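Local structure of 3,4-dihydroxybenzoate decarboxylase (Enterobacter cloacae, 5NY5) at residues P28-A33 against S62-P67; S69-G74 against L317-G322; T329-P334 against G361-G366; S338-V343 against L351-A356; T419-D424 against T459-T464. The protein catalyses the decarboxylation of 3,4-dihydroxybenzoate and, in reverse, the para-carboxylation of catechols, as a prenylated-flavin-dependent enzyme of the UbiD family. All coordinates share one frame; numbering follows the deposited sequence.

Contact 1: P28-A33 against S62-P67; sequences PVDPNA and SVKGYP
Val29 and Val63 meet backbone to backbone, and two hydrogen bonds join the residues on either side of Val63 to Val29. Val29 N donates to Ser62 O at 3.1 Å, a bent bond of 143° at the hydrogen. The return bond, from Lys64 N to Val29 O, is 2.9 Å and almost straight at 177°. Lys64 then lays its methylenes against the other backbone: CG comes within 3.3 Å of Val29 O and CD within 3.7 Å of Asp30 N. Its chain is fully extended beyond CG, and NZ ends in a salt bridge with Glu34, whose carboxylate also takes a hydrogen bond from Asp30 N. At one end of the pairing Ser62 OG touches Pro28 CA at 3.3 Å; at the other, Val63 CG1 packs on Pro31 CD at 3.8 Å. Turns shape both flanks. Val63 to Tyr66 form a type II turn, with Gly65 at positive phi, and Asp30 OD1 accepts from Asn32 N at 3.1 Å in an Asx turn. Bonding and register are those of an isolated parallel beta bridge, here joining the loops that follow the parallel neighbours 22-25 and 57-60 of the mixed sheet that also holds 70-73 and 316-319.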
# COMPACT_ATOMS: atom_id res chain seq x y z
N PRO A 28 38.99 8.82 44.08
CA PRO A 28 37.94 7.99 44.69
C PRO A 28 36.65 8.07 43.89
O PRO A 28 36.27 9.13 43.39
CB PRO A 28 37.77 8.59 46.09
CG PRO A 28 39.03 9.34 46.34
CD PRO A 28 39.47 9.85 45.01
N VAL A 29 35.99 6.93 43.75
CA VAL A 29 34.74 6.84 43.01
C VAL A 29 33.74 6.04 43.83
O VAL A 29 34.11 5.09 44.54
CB VAL A 29 34.95 6.21 41.61
CG1 VAL A 29 35.26 4.72 41.71
CG2 VAL A 29 33.75 6.46 40.72
N ASP A 30 32.47 6.43 43.75
CA ASP A 30 31.41 5.72 44.46
C ASP A 30 30.87 4.62 43.56
O ASP A 30 30.41 4.91 42.45
CB ASP A 30 30.29 6.68 44.84
CG ASP A 30 29.40 6.14 45.94
OD1 ASP A 30 29.29 4.91 46.08
OD2 ASP A 30 28.80 6.95 46.67
N PRO A 31 30.91 3.35 43.98
CA PRO A 31 30.35 2.29 43.13
C PRO A 31 28.85 2.40 42.94
O PRO A 31 28.31 1.77 42.02
CB PRO A 31 30.72 1.01 43.89
CG PRO A 31 30.88 1.45 45.31
CD PRO A 31 31.47 2.82 45.23
N ASN A 32 28.17 3.18 43.77
CA ASN A 32 26.73 3.42 43.61
C ASN A 32 26.55 4.58 42.64
O ASN A 32 26.78 5.74 42.98
CB ASN A 32 26.10 3.72 44.97
CG ASN A 32 24.59 3.79 44.89
OD1 ASN A 32 23.98 3.33 43.93
ND2 ASN A 32 23.98 4.38 45.92
N ALA A 33 26.16 4.24 41.40
CA ALA A 33 25.80 5.20 40.36
C ALA A 33 26.98 6.01 39.84
O ALA A 33 27.19 6.08 38.63
CB ALA A 33 24.69 6.14 40.85
N SER A 62 40.58 3.29 43.35
CA SER A 62 40.11 3.85 44.61
C SER A 62 38.59 3.78 44.65
O SER A 62 37.91 4.57 43.99
CB SER A 62 40.60 5.28 44.79
OG SER A 62 40.08 5.86 45.98
N VAL A 63 38.06 2.83 45.42
CA VAL A 63 36.63 2.62 45.55
C VAL A 63 36.22 3.10 46.94
O VAL A 63 36.76 2.64 47.95
CB VAL A 63 36.25 1.15 45.35
CG1 VAL A 63 34.75 0.97 45.40
CG2 VAL A 63 36.81 0.64 44.03
N LYS A 64 35.27 4.03 46.99
CA LYS A 64 34.82 4.58 48.26
C LYS A 64 34.24 3.48 49.13
O LYS A 64 33.37 2.71 48.70
CB LYS A 64 33.78 5.67 48.04
CG LYS A 64 34.29 6.90 47.30
CD LYS A 64 33.17 7.91 47.11
CE LYS A 64 33.62 9.10 46.28
NZ LYS A 64 32.50 10.06 46.05
N GLY A 65 34.73 3.40 50.37
CA GLY A 65 34.31 2.36 51.29
C GLY A 65 34.87 0.99 51.02
O GLY A 65 34.54 0.05 51.74
N TYR A 66 35.72 0.84 50.00
CA TYR A 66 36.30 -0.46 49.64
C TYR A 66 37.79 -0.29 49.35
O TYR A 66 38.23 -0.42 48.20
CB TYR A 66 35.58 -1.06 48.43
CG TYR A 66 34.18 -1.54 48.72
CD1 TYR A 66 33.10 -0.67 48.64
CD2 TYR A 66 33.94 -2.87 49.05
CE1 TYR A 66 31.82 -1.11 48.89
CE2 TYR A 66 32.66 -3.31 49.31
CZ TYR A 66 31.60 -2.43 49.23
OH TYR A 66 30.32 -2.86 49.48
N PRO A 67 38.59 -0.00 50.37
CA PRO A 67 40.04 -0.02 50.18
C PRO A 67 40.51 -1.42 49.82
O PRO A 67 39.99 -2.41 50.32
CB PRO A 67 40.59 0.44 51.53
CG PRO A 67 39.53 0.08 52.50
CD PRO A 67 38.23 0.29 51.77

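Contact 2: S69-G74 against L317-G322; sequences SRILVG and LQTLVG
Val73 sets CG1 anti to its carbonyl carbon (chi1 -64°), while Thr319 sends OG1 anti to its backbone N (chi1 -173°) and keeps CG2 in the crowded position between N and the carbonyl carbon. The two side chains point the same way, side by side, and Val73 CG1 rests 3.7 Å from Thr319 CG2. On Val73 CG1 also lies Val321 CG2, at 3.8 Å, beyond the paired part of the strands. Three backbone bonds hold the strands: Leu317 N to Arg70 O at 3.0 Å, Leu72 N to Leu317 O at 2.6 Å, and Thr319 N to Leu72 O at 2.9 Å. Both inner carbonyls have a second, weaker donor in a CA-H group, Ile71 CA to Leu317 O at 3.3 Å and Gln318 CA to Leu72 O at 3.4 Å. This is parallel pairing, the strand directions 26° apart, and it adds strand 316-319 to the border of the mixed sheet 22-25, 57-60, 70-73. A strand of the Rift-related region thereby joins three of the N-terminal domain. Ile71 and Val73 point to the face where helix 34-42 packs; Leu72 and Gln318 point to the other, against helix 8-16. Strand 148-157 is touched by Leu317 and Thr319, and the side chain of Thr319 lies about 8 Å from that of Arg171, which binds prenylated FMN in the holo enzyme, absent here.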
# COMPACT_ATOMS: atom_id res chain seq x y z
N SER A 69 40.03 -2.76 46.97
CA SER A 69 39.27 -3.18 45.81
C SER A 69 39.62 -2.30 44.61
O SER A 69 40.00 -1.14 44.76
CB SER A 69 37.77 -3.10 46.08
OG SER A 69 37.33 -4.19 46.87
N ARG A 70 39.51 -2.88 43.42
CA ARG A 70 39.69 -2.14 42.18
C ARG A 70 38.74 -2.71 41.14
O ARG A 70 38.71 -3.93 40.93
CB ARG A 70 41.15 -2.21 41.70
CG ARG A 70 41.78 -3.59 41.76
CD ARG A 70 43.20 -3.56 41.22
NE ARG A 70 43.81 -4.88 41.24
CZ ARG A 70 45.02 -5.16 40.75
NH1 ARG A 70 45.74 -4.20 40.19
NH2 ARG A 70 45.49 -6.39 40.82
N ILE A 71 37.96 -1.84 40.51
CA ILE A 71 36.86 -2.23 39.64
C ILE A 71 37.22 -1.93 38.20
O ILE A 71 37.75 -0.85 37.89
CB ILE A 71 35.56 -1.52 40.05
CG1 ILE A 71 35.20 -1.88 41.49
CG2 ILE A 71 34.42 -1.89 39.11
CD1 ILE A 71 33.92 -1.26 41.99
N LEU A 72 36.93 -2.87 37.31
CA LEU A 72 37.33 -2.82 35.92
C LEU A 72 36.10 -2.81 35.02
O LEU A 72 35.21 -3.65 35.17
CB LEU A 72 38.21 -4.02 35.58
CG LEU A 72 38.77 -4.06 34.18
CD1 LEU A 72 39.62 -2.83 33.94
CD2 LEU A 72 39.58 -5.33 34.03
N VAL A 73 36.05 -1.85 34.09
CA VAL A 73 34.94 -1.73 33.15
C VAL A 73 35.47 -1.40 31.77
O VAL A 73 36.53 -0.78 31.62
CB VAL A 73 33.91 -0.66 33.59
CG1 VAL A 73 33.24 -1.04 34.89
CG2 VAL A 73 34.58 0.69 33.70
N GLY A 74 34.72 -1.81 30.75
CA GLY A 74 34.99 -1.41 29.38
C GLY A 74 35.96 -2.28 28.61
O GLY A 74 36.41 -1.86 27.54
N LEU A 317 37.73 -6.69 40.12
CA LEU A 317 36.31 -6.89 39.85
C LEU A 317 35.99 -6.35 38.47
O LEU A 317 36.07 -5.14 38.24
CB LEU A 317 35.46 -6.22 40.93
CG LEU A 317 33.95 -6.40 40.78
CD1 LEU A 317 33.60 -7.87 40.62
CD2 LEU A 317 33.22 -5.81 41.97
N GLN A 318 35.65 -7.23 37.54
CA GLN A 318 35.34 -6.86 36.17
C GLN A 318 33.83 -6.87 35.95
O GLN A 318 33.15 -7.82 36.35
CB GLN A 318 36.01 -7.80 35.17
CG GLN A 318 35.68 -7.49 33.72
CD GLN A 318 36.40 -8.40 32.75
OE1 GLN A 318 36.92 -9.45 33.13
NE2 GLN A 318 36.43 -8.01 31.48
N THR A 319 33.32 -5.81 35.33
CA THR A 319 31.92 -5.72 34.94
C THR A 319 31.83 -4.81 33.72
O THR A 319 32.85 -4.47 33.11
CB THR A 319 31.06 -5.23 36.12
OG1 THR A 319 29.67 -5.30 35.76
CG2 THR A 319 31.41 -3.80 36.48
N LEU A 320 30.61 -4.42 33.36
CA LEU A 320 30.40 -3.53 32.22
C LEU A 320 29.55 -2.35 32.65
O LEU A 320 28.98 -2.32 33.74
CB LEU A 320 29.75 -4.27 31.04
CG LEU A 320 28.51 -5.14 31.26
CD1 LEU A 320 27.25 -4.32 31.50
CD2 LEU A 320 28.30 -6.08 30.08
N VAL A 321 29.48 -1.36 31.76
CA VAL A 321 28.65 -0.17 31.95
C VAL A 321 27.88 0.07 30.66
O VAL A 321 28.45 0.00 29.57
CB VAL A 321 29.50 1.06 32.31
CG1 VAL A 321 28.64 2.32 32.32
CG2 VAL A 321 30.17 0.88 33.67
N GLY A 322 26.58 0.34 30.79
CA GLY A 322 25.79 0.68 29.63
C GLY A 322 24.50 -0.10 29.42
O GLY A 322 23.43 0.42 29.70

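Contact 3: T329-P334 against G361-G366; sequences TLAGLP and GGKFLG
Gly332 and Gly362 press backbone against backbone, their CA atoms 4.0 Å apart, and this is where the helix and the loop pack tightly. With no side chain on either residue, Gly332 CA comes to 3.5 Å from Gly362 O in a CA-H...O contact of 142° at the hydrogen. Gly361 and Gly362 both take positive phi, in the left-handed region, which turns the chain past the helix. Two acceptors are brought near each other here, Ala331 O and Gly362 O at 3.8 Å; both pair with Thr335 OG1, a turn beyond Ala331, and must share or compete for its one proton. Gly361 O is hydrogen-bonded to His327 ND1. The other side of the contact is looser and partly exposed. There Ala331 CB touches Lys363 CG at 4.0 Å and Gly361 O at 4.1 Å. A bend at chi3 turns CE of Lys363, and one at chi4 (64°) brings NZ to a salt bridge with Glu394 and a hydrogen bond with Tyr392. Within the helix the bond from Leu333 N to Thr329 O is weak, and the helix kinks at Pro334, whose N makes no bond to the preceding turn. The contact is a glycine-mediated close approach of helix to loop: it seats helix 324-346, in its first half, on the glycine-rich loop leading into strand 365-370 of the C-terminal domain.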
# COMPACT_ATOMS: atom_id res chain seq x y z
N THR A 329 29.81 -5.85 21.40
CA THR A 329 30.87 -6.78 21.06
C THR A 329 30.47 -8.21 21.39
O THR A 329 30.54 -9.10 20.53
CB THR A 329 32.15 -6.42 21.81
OG1 THR A 329 32.64 -5.16 21.35
CG2 THR A 329 33.22 -7.48 21.60
N LEU A 330 30.04 -8.46 22.62
CA LEU A 330 29.77 -9.82 23.06
C LEU A 330 28.59 -10.43 22.31
O LEU A 330 28.58 -11.64 22.04
CB LEU A 330 29.52 -9.84 24.57
CG LEU A 330 30.71 -9.39 25.42
CD1 LEU A 330 30.37 -9.42 26.90
CD2 LEU A 330 31.93 -10.25 25.13
N ALA A 331 27.59 -9.62 21.96
CA ALA A 331 26.42 -10.14 21.26
C ALA A 331 26.54 -10.06 19.75
O ALA A 331 26.03 -10.94 19.05
CB ALA A 331 25.16 -9.40 21.72
N GLY A 332 27.21 -9.03 19.23
CA GLY A 332 27.25 -8.83 17.79
C GLY A 332 28.16 -9.77 17.05
O GLY A 332 27.85 -10.17 15.92
N LEU A 333 29.29 -10.14 17.64
CA LEU A 333 30.19 -11.08 16.99
C LEU A 333 29.53 -12.43 16.73
O LEU A 333 29.68 -12.96 15.62
CB LEU A 333 31.48 -11.23 17.81
CG LEU A 333 32.42 -10.02 17.76
CD1 LEU A 333 33.62 -10.24 18.65
CD2 LEU A 333 32.85 -9.76 16.33
N PRO A 334 28.79 -13.03 17.68
CA PRO A 334 28.03 -14.24 17.32
C PRO A 334 26.99 -13.97 16.24
O PRO A 334 26.80 -14.82 15.36
CB PRO A 334 27.37 -14.65 18.64
CG PRO A 334 28.22 -14.05 19.69
CD PRO A 334 28.71 -12.75 19.12
N GLY A 361 22.44 -2.61 19.48
CA GLY A 361 23.00 -3.39 20.57
C GLY A 361 23.67 -4.67 20.13
O GLY A 361 23.92 -5.54 20.96
N GLY A 362 23.99 -4.80 18.84
CA GLY A 362 24.50 -6.04 18.31
C GLY A 362 23.44 -7.08 17.99
O GLY A 362 23.80 -8.21 17.64
N LYS A 363 22.16 -6.74 18.09
CA LYS A 363 21.10 -7.71 17.87
C LYS A 363 20.00 -7.22 16.95
O LYS A 363 19.51 -7.99 16.13
CB LYS A 363 20.49 -8.13 19.23
CG LYS A 363 21.47 -8.83 20.16
CD LYS A 363 20.93 -8.94 21.58
CE LYS A 363 19.86 -10.01 21.69
NZ LYS A 363 20.40 -11.37 21.41
N PHE A 364 19.60 -5.95 17.05
CA PHE A 364 18.39 -5.49 16.37
C PHE A 364 18.63 -5.04 14.93
O PHE A 364 17.74 -5.20 14.09
CB PHE A 364 17.74 -4.35 17.15
CG PHE A 364 17.12 -4.77 18.45
CD1 PHE A 364 17.02 -6.11 18.79
CD2 PHE A 364 16.61 -3.83 19.32
CE1 PHE A 364 16.44 -6.50 19.98
CE2 PHE A 364 16.03 -4.21 20.52
CZ PHE A 364 15.94 -5.55 20.84
N LEU A 365 19.79 -4.48 14.62
CA LEU A 365 20.06 -3.90 13.31
C LEU A 365 21.21 -4.65 12.64
O LEU A 365 22.29 -4.78 13.22
CB LEU A 365 20.39 -2.41 13.43
CG LEU A 365 20.80 -1.69 12.14
CD1 LEU A 365 19.79 -1.94 11.04
CD2 LEU A 365 20.95 -0.20 12.39
N GLY A 366 20.97 -5.12 11.42
CA GLY A 366 21.99 -5.81 10.66
C GLY A 366 22.33 -5.11 9.37
O GLY A 366 21.45 -4.75 8.59

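Contact 4: S338-V343 against L351-A356; sequences SIRNAV and LQNVYA
Ile339 reaches the strand with CG2, which lies 4.1 Å from Val354 CG2 as the two branched side chains cross obliquely; Ala388 and Leu395 pack on the same isoleucine. At Arg340 the backbone takes part, since Leu351 CD2 stands 3.9 Å from Arg340 CA. Its side chain sets out with CG anti to the backbone N (chi1 169°), and Arg340 CB lies 4.2 Å from Val354 CG1. A bend at chi3 then turns NE. NH1 is modelled implausibly near Asn353 OD1, so the placing of the guanidinium tip is doubtful and no bond is assigned to it here. Helix 324-346 and strand 351-356 follow each other in the chain and run nearly antiparallel, at 153°, their segment axes 8.7 Å apart: after the helix the chain turns back as strand 351-356, outermost within this chain in the mixed sheet on which the helix packs. That strand carries a classic beta bulge, Gln352 and Asn353 both facing Gln369 of the neighbouring strand 365-370. One turn beyond Ile339, Val343 meets Leu351 at about a right angle, Val343 CG1 to Leu351 CB 3.7 Å and Val343 CB to Leu351 CD2 3.9 Å. Val343 also packs on Ile387 of helix 380-391, and Leu351 on Leu368.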
# COMPACT_ATOMS: atom_id res chain seq x y z
N SER A 338 27.15 -16.16 12.59
CA SER A 338 26.12 -17.08 12.14
C SER A 338 25.45 -16.58 10.87
O SER A 338 25.11 -17.37 9.98
CB SER A 338 25.09 -17.30 13.25
OG SER A 338 24.55 -16.07 13.69
N ILE A 339 25.26 -15.26 10.75
CA ILE A 339 24.70 -14.70 9.52
C ILE A 339 25.66 -14.92 8.35
O ILE A 339 25.24 -15.25 7.24
CB ILE A 339 24.37 -13.21 9.71
CG1 ILE A 339 23.21 -13.04 10.68
CG2 ILE A 339 24.06 -12.55 8.37
CD1 ILE A 339 22.91 -11.59 10.99
N ARG A 340 26.96 -14.76 8.60
CA ARG A 340 27.94 -14.95 7.53
C ARG A 340 28.00 -16.41 7.10
O ARG A 340 28.11 -16.70 5.90
CB ARG A 340 29.31 -14.47 7.99
CG ARG A 340 30.44 -14.86 7.06
CD ARG A 340 31.75 -14.26 7.49
NE ARG A 340 31.68 -12.81 7.57
CZ ARG A 340 32.73 -12.01 7.71
NH1 ARG A 340 32.56 -10.69 7.77
NH2 ARG A 340 33.95 -12.52 7.79
N ASN A 341 27.95 -17.34 8.05
CA ASN A 341 27.99 -18.75 7.70
C ASN A 341 26.78 -19.14 6.87
O ASN A 341 26.89 -19.92 5.92
CB ASN A 341 28.07 -19.61 8.96
CG ASN A 341 29.35 -19.37 9.74
OD1 ASN A 341 30.37 -18.99 9.17
ND2 ASN A 341 29.30 -19.61 11.04
N ALA A 342 25.61 -18.59 7.20
CA ALA A 342 24.38 -18.98 6.52
C ALA A 342 24.35 -18.45 5.09
O ALA A 342 23.89 -19.15 4.18
CB ALA A 342 23.17 -18.49 7.30
N VAL A 343 24.84 -17.23 4.87
CA VAL A 343 24.80 -16.67 3.52
C VAL A 343 25.89 -17.27 2.64
O VAL A 343 25.66 -17.54 1.46
CB VAL A 343 24.91 -15.13 3.58
CG1 VAL A 343 24.80 -14.54 2.19
CG2 VAL A 343 23.84 -14.55 4.48
N LEU A 351 28.13 -12.35 -0.10
CA LEU A 351 28.28 -11.50 1.08
C LEU A 351 29.75 -11.16 1.29
O LEU A 351 30.60 -12.04 1.34
CB LEU A 351 27.72 -12.20 2.31
CG LEU A 351 27.62 -11.36 3.58
CD1 LEU A 351 26.58 -10.26 3.40
CD2 LEU A 351 27.27 -12.23 4.77
N GLN A 352 30.04 -9.86 1.39
CA GLN A 352 31.40 -9.41 1.65
C GLN A 352 31.68 -9.26 3.13
O GLN A 352 32.76 -9.64 3.60
CB GLN A 352 31.67 -8.09 0.92
CG GLN A 352 31.39 -8.15 -0.57
CD GLN A 352 32.13 -9.28 -1.25
OE1 GLN A 352 33.35 -9.38 -1.16
NE2 GLN A 352 31.39 -10.15 -1.93
N ASN A 353 30.72 -8.72 3.88
CA ASN A 353 30.87 -8.55 5.32
C ASN A 353 29.49 -8.28 5.90
O ASN A 353 28.52 -8.08 5.17
CB ASN A 353 31.84 -7.41 5.65
CG ASN A 353 32.55 -7.61 6.97
OD1 ASN A 353 32.11 -8.39 7.82
ND2 ASN A 353 33.67 -6.92 7.15
N VAL A 354 29.42 -8.29 7.22
CA VAL A 354 28.17 -8.05 7.93
C VAL A 354 28.51 -7.40 9.26
O VAL A 354 29.49 -7.75 9.91
CB VAL A 354 27.36 -9.36 8.11
CG1 VAL A 354 28.24 -10.46 8.67
CG2 VAL A 354 26.15 -9.13 9.01
N TYR A 355 27.69 -6.42 9.66
CA TYR A 355 27.89 -5.67 10.89
C TYR A 355 26.60 -5.73 11.70
O TYR A 355 25.55 -5.29 11.22
CB TYR A 355 28.29 -4.22 10.59
CG TYR A 355 28.48 -3.33 11.81
CD1 TYR A 355 28.78 -3.87 13.05
CD2 TYR A 355 28.36 -1.96 11.70
CE1 TYR A 355 28.94 -3.06 14.16
CE2 TYR A 355 28.53 -1.14 12.80
CZ TYR A 355 28.82 -1.69 14.03
OH TYR A 355 28.99 -0.89 15.12
N ALA A 356 26.68 -6.27 12.91
CA ALA A 356 25.59 -6.19 13.87
C ALA A 356 25.70 -4.83 14.54
O ALA A 356 26.34 -4.68 15.58
CB ALA A 356 25.65 -7.34 14.87

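Contact 5: T419-D424 against T459-T464; sequences TRMQGD and TIFDCT
Met421, modelled as selenomethionine, comes to the Phe461 ring from its edge. SE lies 5.5 Å from the ring centroid and 80° off the ring normal, with Phe461 CD1 its nearest ring atom at 4.1 Å: a Met-aromatic contact made near the ring plane. One ring face carries Thr459 CG2, offset toward the rim. Cys463 SG, anti to its carbonyl carbon (chi1 -55°), sits beside the same methionine, 3.7 Å from Met421 CG and 3.9 Å from SE. Arg420 meets Cys463 with its backbone, Cys463 CA to Arg420 O 3.3 Å, while its extended side chain leads away. The guanidinium returns through a water, which accepts from Arg420 NH1 at 3.0 Å and donates to Cys463 O; Asp404 and Phe473 O bind the same guanidinium. Asp462 OD2 accepts from Thr464 N in an Asx turn, and its syn lone pair takes Thr464 OG1 at 2.7 Å. The loop 419-424 leaves helix 410-419 and leads to strand 427-434, whose Ile427 touches both Met421 and Phe461. Strand 455-462 lies between that strand and 397-401, with helix 380-391 packed on Ile460, and Phe461 meets Phe461 of a second subunit.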
# COMPACT_ATOMS: atom_id res chain seq x y z
N THR A 419 21.35 8.36 -1.52
CA THR A 419 21.58 8.44 -2.96
C THR A 419 21.39 7.12 -3.68
O THR A 419 21.52 7.08 -4.91
CB THR A 419 23.00 8.95 -3.24
OG1 THR A 419 23.95 7.93 -2.91
CG2 THR A 419 23.29 10.19 -2.42
N ARG A 420 21.09 6.04 -2.97
CA ARG A 420 20.96 4.72 -3.57
C ARG A 420 19.69 4.05 -3.09
O ARG A 420 19.66 2.85 -2.80
CB ARG A 420 22.18 3.86 -3.26
CG ARG A 420 23.43 4.31 -3.98
CD ARG A 420 24.65 3.52 -3.56
NE ARG A 420 25.78 3.81 -4.44
CZ ARG A 420 26.97 3.24 -4.33
NH1 ARG A 420 27.20 2.34 -3.38
NH2 ARG A 420 27.94 3.56 -5.18
N MSE A 421 18.60 4.81 -3.03
CA MSE A 421 17.38 4.33 -2.43
C MSE A 421 16.19 5.21 -2.78
O MSE A 421 16.27 6.43 -2.72
CB MSE A 421 17.55 4.27 -0.91
CG MSE A 421 16.89 3.10 -0.24
SE MSE A 421 16.34 3.55 1.56
CE MSE A 421 15.08 4.96 1.11
N GLN A 422 15.08 4.58 -3.15
CA GLN A 422 13.81 5.26 -3.36
C GLN A 422 12.77 4.65 -2.44
O GLN A 422 12.55 3.43 -2.48
CB GLN A 422 13.38 5.18 -4.83
CG GLN A 422 14.20 6.06 -5.77
CD GLN A 422 13.95 7.55 -5.55
OE1 GLN A 422 12.92 7.95 -5.01
NE2 GLN A 422 14.89 8.38 -5.98
N GLY A 423 12.14 5.48 -1.62
CA GLY A 423 11.29 4.98 -0.55
C GLY A 423 10.15 4.10 -1.02
O GLY A 423 9.69 3.23 -0.28
N ASP A 424 9.65 4.33 -2.23
CA ASP A 424 8.56 3.52 -2.76
C ASP A 424 9.05 2.36 -3.62
O ASP A 424 8.23 1.65 -4.20
CB ASP A 424 7.59 4.41 -3.56
CG ASP A 424 8.26 5.13 -4.71
OD1 ASP A 424 9.50 5.10 -4.80
OD2 ASP A 424 7.53 5.74 -5.53
N THR A 459 11.82 -4.58 8.59
CA THR A 459 11.97 -3.79 7.38
C THR A 459 13.31 -4.08 6.73
O THR A 459 14.35 -4.11 7.40
CB THR A 459 11.84 -2.29 7.68
OG1 THR A 459 10.62 -2.06 8.40
CG2 THR A 459 11.80 -1.49 6.39
N ILE A 460 13.29 -4.28 5.42
CA ILE A 460 14.49 -4.48 4.62
C ILE A 460 14.69 -3.22 3.78
O ILE A 460 13.89 -2.92 2.89
CB ILE A 460 14.39 -5.73 3.74
CG1 ILE A 460 14.14 -6.96 4.59
CG2 ILE A 460 15.64 -5.89 2.90
CD1 ILE A 460 13.90 -8.24 3.79
N PHE A 461 15.76 -2.48 4.07
CA PHE A 461 16.15 -1.32 3.27
C PHE A 461 17.18 -1.79 2.25
O PHE A 461 18.31 -2.12 2.61
CB PHE A 461 16.73 -0.22 4.15
CG PHE A 461 15.75 0.34 5.15
CD1 PHE A 461 15.01 1.47 4.86
CD2 PHE A 461 15.60 -0.25 6.39
CE1 PHE A 461 14.12 1.99 5.78
CE2 PHE A 461 14.71 0.27 7.31
CZ PHE A 461 13.98 1.39 7.01
N ASP A 462 16.79 -1.82 0.98
CA ASP A 462 17.69 -2.23 -0.09
C ASP A 462 18.36 -0.98 -0.66
O ASP A 462 17.79 -0.27 -1.48
CB ASP A 462 16.94 -3.00 -1.18
CG ASP A 462 17.84 -3.39 -2.33
OD1 ASP A 462 17.31 -3.66 -3.43
OD2 ASP A 462 19.08 -3.44 -2.16
N CYS A 463 19.59 -0.72 -0.21
CA CYS A 463 20.36 0.42 -0.68
C CYS A 463 21.46 0.01 -1.65
O CYS A 463 22.45 0.73 -1.79
CB CYS A 463 20.96 1.18 0.50
SG CYS A 463 19.73 1.68 1.70
N THR A 464 21.32 -1.14 -2.29
CA THR A 464 22.26 -1.58 -3.31
C THR A 464 21.85 -1.01 -4.66
O THR A 464 20.67 -0.83 -4.94
CB THR A 464 22.34 -3.10 -3.37
OG1 THR A 464 21.12 -3.64 -3.90
CG2 THR A 464 22.57 -3.68 -1.99
O HOH W 1 25.25 0.48 -2.10

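Contact 1 joins loops beside the four-strand sheet in which contact 2 pairs strands 70-73 and 316-319; their centres are about 12 Å apart, and they touch through Val63 against Ser69 and Ile71. From strand 316-319 the chain passes straight into helix 324-346, which contacts 3 and 4 share. Contact 4 is nested inside the loop closed by contact 3; their centres are again about 12 Å apart, and Ala356 touches both Gly332 and Gly362. Contacts 3, 4 and 5 all reach the mixed sheet of the C-terminal domain, contact 5 lying about 49 Å from contact 1, centre to centre. The helix thus follows the first sheet in the chain and packs on the C-terminal one, and contacts 1, 2, 3 and 5 all touch the second subunit.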